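Long-range contacts in CELL division control protein 6 (Pyrobaculum aerophilum, PDB 1FNN), which binds ADP and a magnesium ion and probably helps regulate DNA replication as an ATP-hydrolysing Cdc6/Cdc18-family protein: residues A[76-81]-A[130-135]; A[48-53]-A[167-172]. All coordinates share one frame; numbering follows the deposited sequence.

Interaction 1. Residues A[76-81]-A[130-135]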
loop_
_atom_site.group_PDB
_atom_site.type_symbol
_atom_site.label_atom_id
_atom_site.label_comp_id
_atom_site.label_asym_id
_atom_site.label_seq_id
_atom_site.Cartn_x
_atom_site.Cartn_y
_atom_site.Cartn_z
ATOM N N PHE A 76 3.418 14.752 20.077
ATOM C CA PHE A 76 3.391 13.595 19.187
ATOM C C PHE A 76 4.825 13.149 18.903
ATOM O O PHE A 76 5.594 13.982 18.421
ATOM C CB PHE A 76 2.785 14.055 17.861
ATOM C CG PHE A 76 2.662 13.023 16.776
ATOM C CD1 PHE A 76 2.108 11.782 17.009
ATOM C CD2 PHE A 76 3.098 13.319 15.501
ATOM C CE1 PHE A 76 1.998 10.849 15.979
ATOM C CE2 PHE A 76 2.994 12.400 14.474
ATOM C CZ PHE A 76 2.440 11.152 14.704
ATOM N N VAL A 77 5.221 12.003 19.392
ATOM C CA VAL A 77 6.573 11.492 19.295
ATOM C C VAL A 77 6.580 10.269 18.363
ATOM O O VAL A 77 6.122 9.177 18.714
ATOM C CB VAL A 77 7.136 11.170 20.694
ATOM C CG1 VAL A 77 8.534 10.570 20.513
ATOM C CG2 VAL A 77 7.264 12.455 21.559
ATOM N N TYR A 78 6.879 10.549 17.106
ATOM C CA TYR A 78 6.771 9.491 16.079
ATOM C C TYR A 78 8.084 8.743 15.958
ATOM O O TYR A 78 9.133 9.316 15.620
ATOM C CB TYR A 78 6.310 10.149 14.784
ATOM C CG TYR A 78 6.268 9.119 13.653
ATOM C CD1 TYR A 78 5.140 8.334 13.455
ATOM C CD2 TYR A 78 7.378 8.966 12.828
ATOM C CE1 TYR A 78 5.105 7.404 12.438
ATOM C CE2 TYR A 78 7.357 8.032 11.798
ATOM C CZ TYR A 78 6.210 7.259 11.618
ATOM O OH TYR A 78 6.179 6.344 10.617
ATOM N N ILE A 79 8.047 7.420 16.164
ATOM C CA ILE A 79 9.256 6.610 16.100
ATOM C C ILE A 79 9.153 5.634 14.920
ATOM O O ILE A 79 8.330 4.721 14.973
ATOM C CB ILE A 79 9.569 5.801 17.344
ATOM C CG1 ILE A 79 9.700 6.600 18.643
ATOM C CG2 ILE A 79 10.898 5.012 17.173
ATOM C CD1 ILE A 79 10.704 7.754 18.520
ATOM N N ASN A 80 9.982 5.845 13.898
ATOM C CA ASN A 80 9.921 4.884 12.762
ATOM C C ASN A 80 10.813 3.710 13.111
ATOM O O ASN A 80 12.049 3.823 13.029
ATOM C CB ASN A 80 10.370 5.595 11.492
ATOM C CG ASN A 80 10.534 4.695 10.285
ATOM O OD1 ASN A 80 10.416 3.472 10.375
ATOM N ND2 ASN A 80 10.810 5.336 9.154
ATOM N N GLY A 81 10.238 2.547 13.406
ATOM C CA GLY A 81 10.976 1.372 13.824
ATOM C C GLY A 81 11.873 0.803 12.722
ATOM O O GLY A 81 12.754 -0.019 12.990
ATOM N N VAL A 130 4.200 6.913 19.095
ATOM C CA VAL A 130 3.863 5.963 18.047
ATOM C C VAL A 130 5.126 5.140 17.770
ATOM O O VAL A 130 6.165 5.709 17.400
ATOM C CB VAL A 130 3.410 6.683 16.751
ATOM C CG1 VAL A 130 3.195 5.640 15.661
ATOM C CG2 VAL A 130 2.121 7.490 16.996
ATOM N N LEU A 131 5.007 3.821 17.884
ATOM C CA LEU A 131 6.119 2.983 17.401
ATOM C C LEU A 131 5.723 2.342 16.084
ATOM O O LEU A 131 5.086 1.273 16.090
ATOM C CB LEU A 131 6.440 1.931 18.477
ATOM C CG LEU A 131 6.762 2.510 19.858
ATOM C CD1 LEU A 131 7.000 1.383 20.873
ATOM C CD2 LEU A 131 7.976 3.444 19.823
ATOM N N ASP A 132 6.010 3.023 14.973
ATOM C CA ASP A 132 5.618 2.567 13.655
ATOM C C ASP A 132 6.545 1.443 13.191
ATOM O O ASP A 132 7.667 1.318 13.683
ATOM C CB ASP A 132 5.670 3.702 12.609
ATOM C CG ASP A 132 4.632 3.521 11.528
ATOM O OD1 ASP A 132 4.097 2.387 11.370
ATOM O OD2 ASP A 132 4.326 4.497 10.813
ATOM N N ASP A 133 6.022 0.551 12.380
ATOM C CA ASP A 133 6.735 -0.654 11.954
ATOM C C ASP A 133 7.525 -1.283 13.082
ATOM O O ASP A 133 8.717 -1.559 12.949
ATOM C CB ASP A 133 7.694 -0.382 10.785
ATOM C CG ASP A 133 6.865 0.178 9.631
ATOM O OD1 ASP A 133 5.733 -0.322 9.440
ATOM O OD2 ASP A 133 7.407 1.093 8.989
ATOM N N ALA A 134 6.805 -1.582 14.149
ATOM C CA ALA A 134 7.343 -2.122 15.376
ATOM C C ALA A 134 7.764 -3.573 15.351
ATOM O O ALA A 134 8.524 -3.968 16.247
ATOM C CB ALA A 134 6.313 -1.877 16.489
ATOM N N PHE A 135 7.488 -4.312 14.305
ATOM C CA PHE A 135 8.017 -5.649 14.067
ATOM C C PHE A 135 9.533 -5.611 13.951
ATOM O O PHE A 135 10.213 -6.582 14.308
ATOM C CB PHE A 135 7.441 -6.318 12.806
ATOM C CG PHE A 135 7.442 -5.474 11.572
ATOM C CD1 PHE A 135 8.505 -5.485 10.690
ATOM C CD2 PHE A 135 6.366 -4.654 11.279
ATOM C CE1 PHE A 135 8.500 -4.703 9.552
ATOM C CE2 PHE A 135 6.340 -3.865 10.150
ATOM C CZ PHE A 135 7.418 -3.891 9.280
#

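Interaction 2. Residues A[48-53]-A[167-172]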
loop_
_atom_site.group_PDB
_atom_site.type_symbol
_atom_site.label_atom_id
_atom_site.label_comp_id
_atom_site.label_asym_id
_atom_site.label_seq_id
_atom_site.Cartn_x
_atom_site.Cartn_y
_atom_site.Cartn_z
ATOM N N THR A 48 -3.111 -1.070 18.609
ATOM C CA THR A 48 -2.197 -1.749 17.705
ATOM C C THR A 48 -2.827 -1.692 16.325
ATOM O O THR A 48 -4.031 -1.970 16.276
ATOM C CB THR A 48 -1.971 -3.225 18.094
ATOM O OG1 THR A 48 -1.394 -3.283 19.391
ATOM C CG2 THR A 48 -1.023 -3.912 17.128
ATOM N N LEU A 49 -2.112 -1.175 15.343
ATOM C CA LEU A 49 -2.624 -1.073 13.984
ATOM C C LEU A 49 -2.001 -2.212 13.153
ATOM O O LEU A 49 -0.764 -2.339 13.181
ATOM C CB LEU A 49 -2.239 0.275 13.350
ATOM C CG LEU A 49 -2.537 1.556 14.161
ATOM C CD1 LEU A 49 -2.272 2.772 13.270
ATOM C CD2 LEU A 49 -3.949 1.626 14.740
ATOM N N LEU A 50 -2.818 -3.043 12.504
ATOM C CA LEU A 50 -2.235 -4.203 11.790
ATOM C C LEU A 50 -2.748 -4.229 10.364
ATOM O O LEU A 50 -3.929 -4.048 10.066
ATOM C CB LEU A 50 -2.630 -5.532 12.468
ATOM C CG LEU A 50 -2.218 -5.727 13.919
ATOM C CD1 LEU A 50 -2.759 -7.060 14.482
ATOM C CD2 LEU A 50 -0.689 -5.716 14.049
ATOM N N GLY A 51 -1.818 -4.513 9.442
ATOM C CA GLY A 51 -2.187 -4.557 8.032
ATOM C C GLY A 51 -0.915 -4.670 7.208
ATOM O O GLY A 51 0.142 -4.220 7.688
ATOM N N ARG A 52 -1.072 -5.179 5.979
ATOM C CA ARG A 52 0.142 -5.320 5.145
ATOM C C ARG A 52 0.643 -3.930 4.723
ATOM O O ARG A 52 -0.037 -2.911 4.866
ATOM C CB ARG A 52 -0.172 -6.157 3.900
ATOM C CG ARG A 52 -1.221 -5.578 2.966
ATOM C CD ARG A 52 -0.797 -5.613 1.502
ATOM N NE ARG A 52 0.605 -5.204 1.306
ATOM C CZ ARG A 52 1.263 -5.318 0.170
ATOM N NH1 ARG A 52 0.588 -5.844 -0.857
ATOM N NH2 ARG A 52 2.523 -4.949 -0.004
ATOM N N PRO A 53 1.770 -3.907 4.026
ATOM C CA PRO A 53 2.340 -2.652 3.534
ATOM C C PRO A 53 1.389 -1.965 2.584
ATOM O O PRO A 53 0.666 -2.557 1.770
ATOM C CB PRO A 53 3.657 -3.044 2.879
ATOM C CG PRO A 53 4.019 -4.342 3.531
ATOM C CD PRO A 53 2.701 -5.039 3.780
ATOM N N HIS A 167 2.430 -5.726 10.838
ATOM C CA HIS A 167 1.849 -6.292 9.640
ATOM C C HIS A 167 0.723 -7.277 9.933
ATOM O O HIS A 167 -0.249 -7.304 9.184
ATOM C CB HIS A 167 2.893 -7.066 8.808
ATOM C CG HIS A 167 3.784 -6.099 8.078
ATOM N ND1 HIS A 167 5.103 -6.365 7.792
ATOM C CD2 HIS A 167 3.521 -4.859 7.581
ATOM C CE1 HIS A 167 5.624 -5.343 7.151
ATOM N NE2 HIS A 167 4.689 -4.418 7.012
ATOM N N ASN A 168 0.875 -8.011 11.020
ATOM C CA ASN A 168 -0.083 -9.031 11.401
ATOM C C ASN A 168 0.024 -9.258 12.901
ATOM O O ASN A 168 0.885 -8.630 13.539
ATOM C CB ASN A 168 0.154 -10.356 10.647
ATOM C CG ASN A 168 1.617 -10.750 10.614
ATOM O OD1 ASN A 168 2.156 -10.973 9.520
ATOM N ND2 ASN A 168 2.282 -10.839 11.753
ATOM N N ASP A 169 -0.669 -10.267 13.403
ATOM C CA ASP A 169 -0.691 -10.569 14.826
ATOM C C ASP A 169 0.619 -11.034 15.404
ATOM O O ASP A 169 0.833 -11.018 16.628
ATOM C CB ASP A 169 -1.835 -11.568 15.093
ATOM C CG ASP A 169 -3.202 -10.959 14.905
ATOM O OD1 ASP A 169 -3.813 -10.506 15.893
ATOM O OD2 ASP A 169 -3.759 -10.885 13.797
ATOM N N ALA A 170 1.628 -11.377 14.625
ATOM C CA ALA A 170 2.926 -11.788 15.161
ATOM C C ALA A 170 3.593 -10.685 15.967
ATOM O O ALA A 170 4.314 -10.967 16.939
ATOM C CB ALA A 170 3.841 -12.247 14.047
ATOM N N VAL A 171 3.307 -9.411 15.654
ATOM C CA VAL A 171 3.913 -8.341 16.462
ATOM C C VAL A 171 3.427 -8.467 17.902
ATOM O O VAL A 171 4.189 -8.205 18.841
ATOM C CB VAL A 171 3.702 -6.961 15.816
ATOM C CG1 VAL A 171 2.267 -6.469 15.967
ATOM C CG2 VAL A 171 4.700 -5.965 16.414
ATOM N N LEU A 172 2.179 -8.854 18.136
ATOM C CA LEU A 172 1.652 -9.103 19.464
ATOM C C LEU A 172 1.941 -10.500 20.016
ATOM O O LEU A 172 2.284 -10.690 21.192
ATOM C CB LEU A 172 0.118 -8.938 19.405
ATOM C CG LEU A 172 -0.394 -7.519 19.151
ATOM C CD1 LEU A 172 -1.911 -7.477 19.189
ATOM C CD2 LEU A 172 0.210 -6.559 20.168
#

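Interaction 1. Residues A[76-81]-A[130-135]
Four backbone hydrogen bonds join Val77, Ile79 and Gly81 to Val130 and Asp132, pairing strand 75-80 with strand 127-132 in parallel. The straightest runs from Val130 N to Val77 O (3.0 Å, 174° at the hydrogen). The last, Gly81 N to Asp132 O, carries the pairing past strand 75-80.

Apolar contacts line both sheet faces. On the face of Tyr78, Val130 is shared by two rings: CG2 meets Phe76 CE1 at 3.5 Å, and CG1 lies 4.0 Å from Tyr78 CD1. On the other face, where Ile79 meets helix 87-97, Leu131 CD2 packs 3.8 Å from Ile79 CB.

The polar contact is the hydrogen bond from Tyr78 OH to Asp132 OD2 (2.6 Å), on the anti side of the carboxylate and tilted somewhat out of its plane. CG of Tyr78 is anti to the backbone N (chi1 176°), and the ring carries OH to Asp132. Thr58 OG1 also bonds OD2, while Asp133 N holds OD1. A phenylalanine replacing Tyr78 would remove one donor and probably leave the carboxylate less firmly held. Gripped at both oxygens, Asp132, seen to bind magnesium in this protein though about 4 Å from the ion here, is probably held in orientation.

Interaction 2. Residues A[48-53]-A[167-172]
Gly51 and His167 bring the two backbones together, their CA atoms 4.7 Å apart, where the chain leaves strand 46-50 on one side and strand 160-166 on the other. His167 CA sends a nearly straight CA-H...O contact to Gly51 O (3.3 Å, 164° at the hydrogen). From there the paths diverge: 167-172 turns into the short helix 170-173, and Thr48 and Leu172 are 8.5 Å apart at their CA atoms, so that side chains make the contact.

Leu50 carries the largest share on the strand side. Its CG lies anti to the carbonyl carbon (chi1 -60°), and the two methyl groups beyond it divide the work: CD2 rests 3.4 Å from Asn168 O and 3.6 Å from Val171 CG1, while CD1 reaches the carboxylate of Asp169. That carboxylate is drawn into a salt bridge with Arg189 of the neighbouring strand. Thr48 and Leu172 meet tip to tip, OG1 of Thr48 3.7 Å from CD2 of Leu172; this buried hydroxyl has no polar partner in the model.

Gly51 begins the P-loop (Walker A) that follows strand 46-50 in this AAA+ domain, and its carbonyl oxygen accepts a hydrogen bond from the ADP-binding Lys57. The same oxygen lies in plane at the edge of the His167 ring, 3.4 Å from CD2. Farther along the loop, Pro53 crosses His167 at about a right angle, its CG 3.5 Å from NE2, and Pro53 itself touches the bound ADP.

In the fold
Interactions 1 and 2 belong to one parallel sheet, their centres 13 Å apart. Strand 160-166 runs between strands 127-132 and 46-50, with 133-135 and 167-172 following the C-terminal ends of strands 127-132 and 160-166. There the two contacts touch: the rings of Phe135 and His167 meet with planes about 30° apart, and Phe135 N lies 3.9 Å from Val171 CG2. Both contacts border the nucleotide site. Interaction 1 brings the side chain of Asp132 to about 4 Å from the bound magnesium ion; interaction 2 places that of Pro53 about 5 Å from ADP. Lys57 links the two, its NZ hydrogen-bonded to Gly51 O and its side chain about 5 Å from that of Asp133.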